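Local atomic coordinates of ssDNA binding RNA Polymerase cofactor (Pseudomonas phage LUZ7, PDB entry 6QLC), a protein that binds single-stranded DNA and serves as a cofactor of RNA polymerase, probably regulating transcription of an N4-related bacteriophage. Residues A[56-61]-A[81-86]. Numbering follows the deposited sequence.
Sequences MQLQEF and KKLVSR
Leu58 and Leu83 mark the closest backbone approach of two helical segments, 56-61 and 81-86, with their CA atoms 9.4 Å apart. The short axes come no nearer than 12.6 Å and their N-to-C directions differ by 135°, so the helices run roughly antiparallel but well splayed; the backbones stay apart and the contact is made by side-chain ends. Leu83, buried, reaches in with both methyls: its CD1 meets CD2 of Leu58 at 3.6 Å, while its CD2 lies 3.8 Å from CE2 of Phe61. Leu58 leaves its helix at a tangent to the other, and its tip brings CD2 across. Phe61 does aim there, and with CG anti to the backbone N (chi1 -178°) its ring reaches toward helix 73-86; it and Leu83 point in opposing directions and overlap at their ends. Lys82 crosses the Phe61 side chain at about a right angle: its CD and CE methylenes lie near CZ, and NZ comes obliquely to 3.7 Å from CZ of Phe61. A bend at chi3 (123°) carries the ammonium there, at the more exposed margin of the apolar patch. One turn on, the hydroxyl of Ser85 donates to the carbonyl O of Lys82 over 2.9 Å. NH1 of Arg79, on helix 73-86, hydrogen-bonds the carbonyl O of Phe61, tying the two helices together, and Leu43 of the second subunit packs on Leu58. This is a small helix-helix contact between widely spaced helices 53-61 and 73-86, 188 Å² in all, at the face of this ssDNA-binding protein that meets the second subunit.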
loop_
_atom_site.group_PDB
_atom_site.type_symbol
_atom_site.label_atom_id
_atom_site.label_comp_id
_atom_site.label_asym_id
_atom_site.label_seq_id
_atom_site.Cartn_x
_atom_site.Cartn_y
_atom_site.Cartn_z
ATOM N N MET A 56 -2.915 10.452 -10.776
ATOM C CA MET A 56 -4.139 10.921 -11.411
ATOM C C MET A 56 -4.779 9.830 -12.249
ATOM O O MET A 56 -6.007 9.753 -12.346
ATOM C CB MET A 56 -3.846 12.152 -12.275
ATOM C CG MET A 56 -3.106 13.258 -11.541
ATOM S SD MET A 56 -3.877 13.617 -9.957
ATOM C CE MET A 56 -5.443 14.245 -10.516
ATOM N N GLN A 57 -3.965 8.997 -12.895
ATOM C CA GLN A 57 -4.515 7.802 -13.528
ATOM C C GLN A 57 -5.227 6.912 -12.505
ATOM O O GLN A 57 -6.251 6.287 -12.813
ATOM C CB GLN A 57 -3.395 7.030 -14.221
ATOM C CG GLN A 57 -3.859 5.804 -14.977
ATOM C CD GLN A 57 -2.708 4.964 -15.471
ATOM O OE1 GLN A 57 -1.549 5.193 -15.099
ATOM N NE2 GLN A 57 -3.013 3.979 -16.312
ATOM N N LEU A 58 -4.688 6.834 -11.286
ATOM C CA LEU A 58 -5.320 6.037 -10.234
ATOM C C LEU A 58 -6.606 6.697 -9.773
ATOM O O LEU A 58 -7.657 6.049 -9.701
ATOM C CB LEU A 58 -4.372 5.868 -9.049
ATOM C CG LEU A 58 -3.491 4.626 -8.981
ATOM C CD1 LEU A 58 -2.514 4.768 -7.834
ATOM C CD2 LEU A 58 -4.333 3.386 -8.813
ATOM N N GLN A 59 -6.532 7.998 -9.467
ATOM C CA GLN A 59 -7.712 8.774 -9.098
ATOM C C GLN A 59 -8.827 8.636 -10.132
ATOM O O GLN A 59 -9.975 8.340 -9.788
ATOM C CB GLN A 59 -7.312 10.234 -8.911
ATOM C CG GLN A 59 -8.299 11.079 -8.141
ATOM C CD GLN A 59 -7.756 12.469 -7.846
ATOM O OE1 GLN A 59 -7.093 12.699 -6.824
ATOM N NE2 GLN A 59 -8.025 13.404 -8.752
ATOM N N GLU A 60 -8.509 8.830 -11.412
ATOM C CA GLU A 60 -9.542 8.709 -12.438
ATOM C C GLU A 60 -10.144 7.315 -12.439
ATOM O O GLU A 60 -11.361 7.146 -12.583
ATOM C CB GLU A 60 -8.961 9.010 -13.823
ATOM C CG GLU A 60 -9.179 10.422 -14.314
ATOM C CD GLU A 60 -8.598 10.625 -15.702
ATOM O OE1 GLU A 60 -7.532 11.277 -15.811
ATOM O OE2 GLU A 60 -9.199 10.113 -16.676
ATOM N N PHE A 61 -9.291 6.304 -12.325
ATOM C CA PHE A 61 -9.748 4.927 -12.374
ATOM C C PHE A 61 -10.748 4.636 -11.265
ATOM O O PHE A 61 -11.698 3.874 -11.468
ATOM C CB PHE A 61 -8.541 4.012 -12.267
ATOM C CG PHE A 61 -8.871 2.577 -12.355
ATOM C CD1 PHE A 61 -9.292 2.030 -13.549
ATOM C CD2 PHE A 61 -8.756 1.765 -11.237
ATOM C CE1 PHE A 61 -9.587 0.690 -13.642
ATOM C CE2 PHE A 61 -9.057 0.420 -11.313
ATOM C CZ PHE A 61 -9.470 -0.120 -12.518
ATOM N N LYS A 81 -11.232 -3.815 -6.077
ATOM C CA LYS A 81 -10.839 -5.213 -6.013
ATOM C C LYS A 81 -9.856 -5.542 -7.129
ATOM O O LYS A 81 -8.821 -6.173 -6.885
ATOM C CB LYS A 81 -12.083 -6.100 -6.074
ATOM C CG LYS A 81 -12.617 -6.458 -4.687
ATOM C CD LYS A 81 -14.082 -6.876 -4.733
ATOM C CE LYS A 81 -14.307 -7.994 -5.744
ATOM N NZ LYS A 81 -15.748 -8.357 -5.884
ATOM N N LYS A 82 -10.142 -5.074 -8.348
ATOM C CA LYS A 82 -9.265 -5.347 -9.480
ATOM C C LYS A 82 -7.855 -4.816 -9.243
ATOM O O LYS A 82 -6.877 -5.497 -9.559
ATOM C CB LYS A 82 -9.855 -4.756 -10.760
ATOM C CG LYS A 82 -9.151 -5.235 -12.037
ATOM C CD LYS A 82 -9.337 -4.263 -13.179
ATOM C CE LYS A 82 -7.997 -3.785 -13.739
ATOM N NZ LYS A 82 -8.153 -2.741 -14.812
ATOM N N LEU A 83 -7.724 -3.606 -8.681
ATOM C CA LEU A 83 -6.414 -3.133 -8.238
ATOM C C LEU A 83 -5.728 -4.165 -7.349
ATOM O O LEU A 83 -4.655 -4.683 -7.687
ATOM C CB LEU A 83 -6.552 -1.807 -7.491
ATOM C CG LEU A 83 -6.671 -0.508 -8.281
ATOM C CD1 LEU A 83 -6.306 0.714 -7.446
ATOM C CD2 LEU A 83 -5.822 -0.575 -9.517
ATOM N N VAL A 84 -6.337 -4.468 -6.193
ATOM C CA VAL A 84 -5.833 -5.471 -5.252
ATOM C C VAL A 84 -5.340 -6.710 -5.995
ATOM O O VAL A 84 -4.205 -7.155 -5.800
ATOM C CB VAL A 84 -6.911 -5.855 -4.214
ATOM C CG1 VAL A 84 -6.401 -6.949 -3.301
ATOM C CG2 VAL A 84 -7.282 -4.668 -3.390
ATOM N N SER A 85 -6.170 -7.240 -6.892
ATOM C CA SER A 85 -5.844 -8.483 -7.579
ATOM C C SER A 85 -4.521 -8.426 -8.344
ATOM O O SER A 85 -3.936 -9.477 -8.616
ATOM C CB SER A 85 -6.985 -8.849 -8.529
ATOM O OG SER A 85 -6.718 -8.426 -9.845
ATOM N N ARG A 86 -4.029 -7.244 -8.695
ATOM C CA ARG A 86 -2.791 -7.140 -9.449
ATOM C C ARG A 86 -1.653 -6.536 -8.654
ATOM O O ARG A 86 -0.539 -6.426 -9.180
ATOM C CB ARG A 86 -3.031 -6.323 -10.709
ATOM C CG ARG A 86 -4.352 -6.663 -11.345
ATOM C CD ARG A 86 -4.149 -7.454 -12.609
ATOM N NE ARG A 86 -3.407 -6.672 -13.588
ATOM C CZ ARG A 86 -3.971 -5.796 -14.411
ATOM N NH1 ARG A 86 -5.286 -5.602 -14.374
ATOM N NH2 ARG A 86 -3.224 -5.122 -15.272
#